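Local coordinates for probable zinc protease PqqL (Escherichia coli, PDB 6OFT), which probably acts as a zinc-dependent endopeptidase of the M16 family, this chain being the first half of the longer periplasmic protein, at residues A[257-262]-A[428-433]; A[261-266]-A[316-321]; A[196-201]-A[226-231]. One frame throughout, in Å; residues are numbered along the deposited sequence.

Overall arrangement
The half-protein is built around two mixed beta-sheets, and the three contacts sample both. Contact 3 comes first along the chain: the start of strand 199-205, from the first sheet, meets the loop 226-231, which lies on the way to the second sheet. Contacts 1 and 2 share Tyr-261 and Arg-262 and flank the same strand, 256-264, with strand 430-436 along one edge and strand 317-326 along the other; their centres are 11 Å apart. Contact 3 lies remote, its centre about 38 Å from that of contact 1 and 28 Å from that of contact 2. Strands far apart in sequence thus lie side by side in the second sheet, while contact 3 joins a first-sheet strand to that loop.

Contact 1 (A[257-262]-A[428-433]); sequences IALYYR and QDAFWE. With GOL (glycerol), chain C.
Leu-259 packs on the indole of Trp-432, on one face of an antiparallel pairing between strands 256-264 and 430-436. The leucine methyl CD1 sits squarely over the indole, 3.9 Å from the centroid of its five-membered ring, while Ile-257 CD1 touches the six-membered ring obliquely, 4.1 Å from Trp-432 CE3. On the same face the Ala-430 methyl meets Tyr-261 CD1 at 3.9 Å. On the face carrying Tyr-260 and Phe-431 the bump is Tyr-260 CB, over the Phe-431 face, 3.6 Å from the ring centroid. Phe-431 takes the crowded position, CG between backbone N and carbonyl carbon (chi1 69°), and its ring lies nearly parallel to that of Tyr-260 but slid aside, with little overlap. Tyr-260 also stacks with Phe-321. A glycerol, probably from the crystallisation liquor, receives Trp-432 NE1 at its O1, 3.0 Å away.

At the end of the pairing Arg-262 grips Asp-429 side-on: NE meets OD2 at 2.8 Å and NH2 meets OD1 at 2.9 Å. Arg-262 NH1 bonds the carbonyls of Ala-162 and Leu-160, and Asp-429 OD2 is also salt-bridged to Arg-243; two arginines beside one buried carboxylate would probably favour its ionised form.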
# COMPACT_ATOMS: atom_id res chain seq x y z
N ILE A 257 -3.12 16.93 -15.65
CA ILE A 257 -1.87 17.47 -15.15
C ILE A 257 -1.76 17.22 -13.64
O ILE A 257 -2.75 17.32 -12.93
CB ILE A 257 -1.69 18.97 -15.55
CG1 ILE A 257 -0.26 19.50 -15.20
CG2 ILE A 257 -2.81 19.88 -14.96
CD1 ILE A 257 0.17 20.80 -15.90
N ALA A 258 -0.56 16.87 -13.17
CA ALA A 258 -0.34 16.64 -11.75
C ALA A 258 1.03 17.16 -11.31
O ALA A 258 1.99 17.13 -12.08
CB ALA A 258 -0.47 15.15 -11.43
N LEU A 259 1.10 17.64 -10.08
CA LEU A 259 2.37 18.02 -9.44
C LEU A 259 2.62 17.01 -8.31
O LEU A 259 1.73 16.84 -7.50
CB LEU A 259 2.31 19.43 -8.88
CG LEU A 259 3.50 19.86 -8.03
CD1 LEU A 259 4.79 19.75 -8.81
CD2 LEU A 259 3.34 21.27 -7.51
N TYR A 260 3.75 16.32 -8.33
CA TYR A 260 4.13 15.33 -7.33
C TYR A 260 5.28 15.84 -6.49
O TYR A 260 6.26 16.35 -7.03
CB TYR A 260 4.62 14.05 -8.03
CG TYR A 260 3.55 13.16 -8.63
CD1 TYR A 260 2.96 13.47 -9.85
CD2 TYR A 260 3.21 11.94 -8.03
CE1 TYR A 260 2.01 12.63 -10.43
CE2 TYR A 260 2.25 11.10 -8.60
CZ TYR A 260 1.63 11.47 -9.78
OH TYR A 260 0.68 10.65 -10.34
N TYR A 261 5.15 15.70 -5.20
CA TYR A 261 6.21 16.03 -4.23
C TYR A 261 6.65 14.70 -3.60
O TYR A 261 5.81 13.85 -3.45
CB TYR A 261 5.73 17.01 -3.16
CG TYR A 261 5.53 18.43 -3.60
CD1 TYR A 261 6.59 19.29 -3.76
CD2 TYR A 261 4.27 18.93 -3.84
CE1 TYR A 261 6.43 20.60 -4.16
CE2 TYR A 261 4.08 20.24 -4.23
CZ TYR A 261 5.16 21.08 -4.40
OH TYR A 261 5.01 22.37 -4.78
N ARG A 262 7.91 14.52 -3.26
CA ARG A 262 8.38 13.30 -2.61
C ARG A 262 8.94 13.72 -1.26
O ARG A 262 9.66 14.71 -1.18
CB ARG A 262 9.44 12.55 -3.44
CG ARG A 262 9.01 12.16 -4.87
CD ARG A 262 9.95 11.13 -5.50
NE ARG A 262 11.36 11.41 -5.21
CZ ARG A 262 12.28 10.48 -4.95
NH1 ARG A 262 11.96 9.19 -4.99
NH2 ARG A 262 13.53 10.84 -4.67
N GLN A 428 12.21 20.73 -3.02
CA GLN A 428 12.91 20.63 -4.32
C GLN A 428 12.72 19.25 -5.00
O GLN A 428 13.02 19.11 -6.18
CB GLN A 428 14.41 20.88 -4.13
CG GLN A 428 14.78 22.16 -3.40
CD GLN A 428 16.26 22.17 -3.11
OE1 GLN A 428 17.07 22.60 -3.94
NE2 GLN A 428 16.65 21.69 -1.94
N ASP A 429 12.25 18.25 -4.25
CA ASP A 429 12.03 16.92 -4.79
C ASP A 429 10.62 16.82 -5.35
O ASP A 429 9.70 16.36 -4.69
CB ASP A 429 12.41 15.82 -3.77
CG ASP A 429 12.55 14.43 -4.34
OD1 ASP A 429 13.22 13.59 -3.70
OD2 ASP A 429 11.97 14.17 -5.44
N ALA A 430 10.52 17.29 -6.57
CA ALA A 430 9.22 17.40 -7.25
C ALA A 430 9.25 17.11 -8.75
O ALA A 430 10.31 17.19 -9.31
CB ALA A 430 8.61 18.75 -7.00
N PHE A 431 8.09 16.79 -9.32
CA PHE A 431 7.97 16.60 -10.75
C PHE A 431 6.56 16.92 -11.26
O PHE A 431 5.57 16.59 -10.60
CB PHE A 431 8.46 15.21 -11.23
CG PHE A 431 7.64 14.01 -10.83
CD1 PHE A 431 7.97 13.27 -9.69
CD2 PHE A 431 6.60 13.55 -11.64
CE1 PHE A 431 7.25 12.12 -9.35
CE2 PHE A 431 5.87 12.41 -11.28
CZ PHE A 431 6.21 11.69 -10.16
N TRP A 432 6.52 17.57 -12.41
CA TRP A 432 5.27 17.89 -13.14
C TRP A 432 4.96 16.73 -14.08
O TRP A 432 5.87 16.23 -14.69
CB TRP A 432 5.40 19.18 -13.94
CG TRP A 432 5.30 20.40 -13.08
CD1 TRP A 432 6.33 21.11 -12.58
CD2 TRP A 432 4.10 21.01 -12.60
NE1 TRP A 432 5.85 22.14 -11.83
CE2 TRP A 432 4.50 22.10 -11.81
CE3 TRP A 432 2.75 20.76 -12.76
CZ2 TRP A 432 3.58 22.94 -11.18
CZ3 TRP A 432 1.85 21.58 -12.14
CH2 TRP A 432 2.25 22.65 -11.35
N GLU A 433 3.72 16.36 -14.19
CA GLU A 433 3.35 15.28 -15.08
C GLU A 433 2.04 15.54 -15.81
O GLU A 433 1.05 15.91 -15.20
CB GLU A 433 3.27 13.97 -14.29
CG GLU A 433 3.01 12.73 -15.13
CD GLU A 433 2.50 11.60 -14.27
OE1 GLU A 433 3.35 10.86 -13.73
OE2 GLU A 433 1.27 11.49 -14.10
C1 GOL C . 6.97 23.43 -8.91
O1 GOL C . 7.01 24.27 -10.00
C2 GOL C . 7.62 24.12 -7.73
O2 GOL C . 6.81 25.25 -7.43
C3 GOL C . 7.76 23.09 -6.63
O3 GOL C . 7.00 23.45 -5.53
O HOH W 1 12.76 13.96 -1.05

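Contact 2 (A[261-266]-A[316-321])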
# COMPACT_ATOMS: atom_id res chain seq x y z
N TYR A 261 5.15 15.70 -5.20
CA TYR A 261 6.21 16.03 -4.23
C TYR A 261 6.65 14.70 -3.60
O TYR A 261 5.81 13.85 -3.45
CB TYR A 261 5.73 17.01 -3.16
CG TYR A 261 5.53 18.43 -3.60
CD1 TYR A 261 6.59 19.29 -3.76
CD2 TYR A 261 4.27 18.93 -3.84
CE1 TYR A 261 6.43 20.60 -4.16
CE2 TYR A 261 4.08 20.24 -4.23
CZ TYR A 261 5.16 21.08 -4.40
OH TYR A 261 5.01 22.37 -4.78
N ARG A 262 7.91 14.52 -3.26
CA ARG A 262 8.38 13.30 -2.61
C ARG A 262 8.94 13.72 -1.26
O ARG A 262 9.66 14.71 -1.18
CB ARG A 262 9.44 12.55 -3.44
CG ARG A 262 9.01 12.16 -4.87
CD ARG A 262 9.95 11.13 -5.50
NE ARG A 262 11.36 11.41 -5.21
CZ ARG A 262 12.28 10.48 -4.95
NH1 ARG A 262 11.96 9.19 -4.99
NH2 ARG A 262 13.53 10.84 -4.67
N LEU A 263 8.58 13.00 -0.21
CA LEU A 263 9.01 13.38 1.15
C LEU A 263 9.06 12.18 2.10
O LEU A 263 8.35 11.20 1.84
CB LEU A 263 8.05 14.47 1.71
CG LEU A 263 6.56 14.10 1.90
CD1 LEU A 263 5.94 14.89 3.02
CD2 LEU A 263 5.75 14.31 0.62
N PRO A 264 9.79 12.26 3.23
CA PRO A 264 9.80 11.14 4.18
C PRO A 264 8.41 10.77 4.69
O PRO A 264 7.52 11.63 4.77
CB PRO A 264 10.68 11.65 5.34
CG PRO A 264 11.58 12.65 4.70
CD PRO A 264 10.70 13.34 3.69
N MET A 265 8.21 9.49 4.97
CA MET A 265 6.95 9.02 5.50
C MET A 265 7.16 8.61 6.95
O MET A 265 7.98 7.73 7.21
CB MET A 265 6.39 7.86 4.68
CG MET A 265 5.06 7.36 5.20
SD MET A 265 4.31 6.24 4.04
CE MET A 265 2.77 7.10 3.72
N VAL A 266 6.45 9.26 7.89
CA VAL A 266 6.58 8.91 9.31
C VAL A 266 5.65 7.75 9.65
O VAL A 266 4.53 7.65 9.12
CB VAL A 266 6.47 10.12 10.29
CG1 VAL A 266 5.01 10.45 10.65
CG2 VAL A 266 7.31 9.90 11.55
N ASP A 316 10.32 4.05 3.91
CA ASP A 316 10.54 5.31 4.65
C ASP A 316 10.04 6.56 3.92
O ASP A 316 10.34 7.67 4.37
CB ASP A 316 12.05 5.46 4.88
CG ASP A 316 12.90 5.58 3.62
OD1 ASP A 316 12.38 5.28 2.51
OD2 ASP A 316 14.08 5.98 3.73
N TYR A 317 9.35 6.41 2.78
CA TYR A 317 9.03 7.52 1.90
C TYR A 317 7.67 7.50 1.25
O TYR A 317 7.12 6.44 0.95
CB TYR A 317 10.11 7.63 0.80
CG TYR A 317 10.95 8.88 0.86
CD1 TYR A 317 11.89 9.08 1.87
CD2 TYR A 317 10.87 9.85 -0.15
CE1 TYR A 317 12.72 10.20 1.89
CE2 TYR A 317 11.69 10.97 -0.14
CZ TYR A 317 12.60 11.15 0.89
OH TYR A 317 13.41 12.27 0.91
N GLN A 318 7.18 8.70 0.95
CA GLN A 318 5.90 8.92 0.31
C GLN A 318 5.93 10.00 -0.77
O GLN A 318 6.85 10.83 -0.83
CB GLN A 318 4.84 9.30 1.37
CG GLN A 318 5.03 10.69 2.00
CD GLN A 318 4.01 10.97 3.07
OE1 GLN A 318 2.82 10.74 2.88
NE2 GLN A 318 4.45 11.48 4.21
N SER A 319 4.88 10.02 -1.58
CA SER A 319 4.65 11.09 -2.53
C SER A 319 3.29 11.69 -2.28
O SER A 319 2.31 10.97 -2.09
CB SER A 319 4.76 10.62 -3.97
OG SER A 319 4.65 11.75 -4.82
N LEU A 320 3.25 13.01 -2.28
CA LEU A 320 2.01 13.77 -2.19
C LEU A 320 1.83 14.43 -3.55
O LEU A 320 2.69 15.19 -3.98
CB LEU A 320 2.11 14.84 -1.09
CG LEU A 320 1.35 14.61 0.20
CD1 LEU A 320 2.01 13.54 1.04
CD2 LEU A 320 1.32 15.88 1.02
N PHE A 321 0.74 14.08 -4.25
CA PHE A 321 0.47 14.69 -5.55
C PHE A 321 -0.84 15.47 -5.61
O PHE A 321 -1.79 15.16 -4.89
CB PHE A 321 0.55 13.68 -6.70
CG PHE A 321 -0.47 12.57 -6.71
CD1 PHE A 321 -1.67 12.71 -7.39
CD2 PHE A 321 -0.20 11.35 -6.10
CE1 PHE A 321 -2.61 11.68 -7.41
CE2 PHE A 321 -1.12 10.31 -6.14
CZ PHE A 321 -2.32 10.47 -6.82
O HOH W 1 12.76 13.96 -1.05
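Leu-263 and Gln-318 form a hydrogen-bonded pair at the heart of an antiparallel beta contact, where strand 256-264 meets strand 317-326 inside the second sheet of this half-protein. Their backbones exchange two bonds, Leu-263 N to Gln-318 O at 2.8 Å and Gln-318 N to Leu-263 O at 2.9 Å, and a similar pair joins Tyr-261 with Leu-320. The strand segments run at 146° to each other.

Side chains extend the ladder. Ser-319 OG donates to Tyr-261 O at 2.8 Å from above the carbonyl plane, on the face opposite to Leu-320 N, so two donors grip one oxygen. Gln-318 reaches across to the neighbouring strand: CG, placed between backbone N and carbonyl carbon (chi1 69°), packs against Leu-263 CG, and NE2 donates a nearly straight bond to Pro-264 O at 3.1 Å. On the sheet face that Gln-318 shares with the two leucines, Leu-263 CD2 and Leu-320 CD1 touch at 3.8 Å, and both leucines lean on Trp-280 of helix 271-296, which follows strand 256-264 in the chain. Met-265 crosses Gln-318 at about a right angle, its CE meeting OE1, while Met-265 N is bonded to Asp-316 O, 2.9 Å away, from well above the carbonyl plane.

At the Pro-264 end, the Tyr-317 ring lies under the Leu-263 to Pro-264 peptide link; Leu-263 C and Pro-264 N both lie over its centre, and Pro-264 CA makes a CH-pi contact. Tyr-317 OH donates to a water at 2.7 Å, which in turn donates to Arg-262 O. A largely antiparallel sheet with long helices packed against a face is consistent with the alpha/beta domain of M16 peptidases, two of which make up a half.

Contact 3 (A[196-201]-A[226-231])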
# COMPACT_ATOMS: atom_id res chain seq x y z
N PRO A 196 11.25 -18.93 11.48
CA PRO A 196 10.17 -18.40 12.33
C PRO A 196 10.26 -16.95 12.81
O PRO A 196 9.22 -16.31 12.84
CB PRO A 196 10.15 -19.36 13.53
CG PRO A 196 10.60 -20.63 12.96
CD PRO A 196 11.67 -20.26 11.95
N ASN A 197 11.45 -16.43 13.14
CA ASN A 197 11.61 -15.06 13.65
C ASN A 197 11.34 -13.96 12.58
O ASN A 197 11.32 -12.78 12.92
CB ASN A 197 12.98 -14.89 14.31
CG ASN A 197 14.14 -14.82 13.34
OD1 ASN A 197 14.13 -15.41 12.26
ND2 ASN A 197 15.18 -14.09 13.73
N ASN A 198 11.14 -14.36 11.31
CA ASN A 198 10.82 -13.46 10.21
C ASN A 198 9.37 -13.72 9.77
O ASN A 198 8.96 -13.27 8.70
CB ASN A 198 11.82 -13.67 9.05
CG ASN A 198 11.81 -12.59 8.00
OD1 ASN A 198 11.68 -11.40 8.31
ND2 ASN A 198 11.92 -12.97 6.74
N MET A 199 8.57 -14.40 10.63
CA MET A 199 7.18 -14.75 10.32
C MET A 199 6.16 -14.30 11.35
O MET A 199 6.42 -14.35 12.55
CB MET A 199 7.01 -16.26 10.15
CG MET A 199 7.67 -16.83 8.94
SD MET A 199 7.61 -18.61 9.07
CE MET A 199 8.51 -19.05 7.62
N THR A 200 4.99 -13.89 10.84
CA THR A 200 3.83 -13.52 11.64
C THR A 200 2.64 -14.27 11.05
O THR A 200 2.39 -14.18 9.85
CB THR A 200 3.59 -12.01 11.65
OG1 THR A 200 4.76 -11.36 12.18
CG2 THR A 200 2.37 -11.62 12.47
N PHE A 201 1.96 -15.07 11.89
CA PHE A 201 0.75 -15.78 11.50
C PHE A 201 -0.44 -14.93 11.99
O PHE A 201 -0.52 -14.61 13.18
CB PHE A 201 0.71 -17.22 12.10
CG PHE A 201 -0.39 -18.03 11.45
CD1 PHE A 201 -0.24 -18.51 10.15
CD2 PHE A 201 -1.58 -18.28 12.11
CE1 PHE A 201 -1.28 -19.20 9.52
CE2 PHE A 201 -2.61 -18.99 11.49
CZ PHE A 201 -2.45 -19.44 10.19
N ASN A 226 15.28 -21.68 14.01
CA ASN A 226 16.30 -21.10 13.14
C ASN A 226 16.02 -19.59 13.01
O ASN A 226 14.86 -19.15 13.10
CB ASN A 226 16.33 -21.77 11.76
CG ASN A 226 16.56 -23.26 11.75
OD1 ASN A 226 15.76 -24.04 11.22
ND2 ASN A 226 17.68 -23.71 12.31
N LYS A 227 17.10 -18.81 12.87
CA LYS A 227 17.07 -17.37 12.73
C LYS A 227 17.23 -17.04 11.25
O LYS A 227 18.14 -17.57 10.59
CB LYS A 227 18.22 -16.71 13.52
CG LYS A 227 18.31 -17.10 15.00
CD LYS A 227 17.55 -16.16 15.90
CE LYS A 227 18.47 -15.51 16.91
NZ LYS A 227 17.72 -14.69 17.90
N ALA A 228 16.35 -16.18 10.71
CA ALA A 228 16.47 -15.75 9.32
C ALA A 228 17.60 -14.73 9.24
O ALA A 228 18.09 -14.27 10.28
CB ALA A 228 15.17 -15.11 8.86
N ALA A 229 18.04 -14.38 8.01
CA ALA A 229 19.05 -13.33 7.80
C ALA A 229 18.37 -12.00 8.16
O ALA A 229 17.14 -11.93 8.15
CB ALA A 229 19.49 -13.30 6.34
N GLU A 230 19.14 -10.96 8.51
CA GLU A 230 18.52 -9.68 8.86
C GLU A 230 18.06 -8.94 7.61
O GLU A 230 18.77 -8.91 6.61
CB GLU A 230 19.42 -8.81 9.76
CG GLU A 230 20.74 -8.35 9.14
CD GLU A 230 21.46 -7.24 9.88
OE1 GLU A 230 21.95 -6.31 9.20
OE2 GLU A 230 21.56 -7.31 11.12
N ASN A 231 16.84 -8.38 7.65
CA ASN A 231 16.31 -7.60 6.53
C ASN A 231 17.05 -6.29 6.51
O ASN A 231 17.10 -5.60 7.53
CB ASN A 231 14.80 -7.36 6.68
CG ASN A 231 13.97 -8.57 6.32
OD1 ASN A 231 13.85 -8.95 5.15
ND2 ASN A 231 13.38 -9.19 7.33
O HOH W 2 17.29 -12.76 12.47
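Asn-197 and Ala-228 make the tight core of this contact, where the short 3-10 segment before strand 199-205 meets the loop 226-231. The asparagine OD1 accepts a nearly straight bond from Ala-228 N, 2.8 Å away, with the donor 18° off the carbonyl plane. Beside this bond the methyl of Ala-228 rests on Asn-198 CB at 3.7 Å, so a polar and an apolar grip sit next to each other.

Further along, Asn-198 and Asn-231 reach toward each other tip to tip. Asn-231 ND2 donates to Asn-198 OD1 at 3.0 Å, bent and from above the carbonyl plane, and both amides also bond Thr-40 OG1.

The contact is looser where solvent enters beside Asn-197: its ND2 and Ala-228 O are joined through a water, 2.8 Å from each, and the exposed Lys-227 lays CB and CD against Asn-197 ND2. At the Asn-226 end, the buried Pro-196 brings CD to 3.6 Å from Asn-226 O.

Asparagine amides bonding to backbone and side chain join the irregular linker to the start of strand 199-205, consistent with the paired alpha/beta domains of an M16 half.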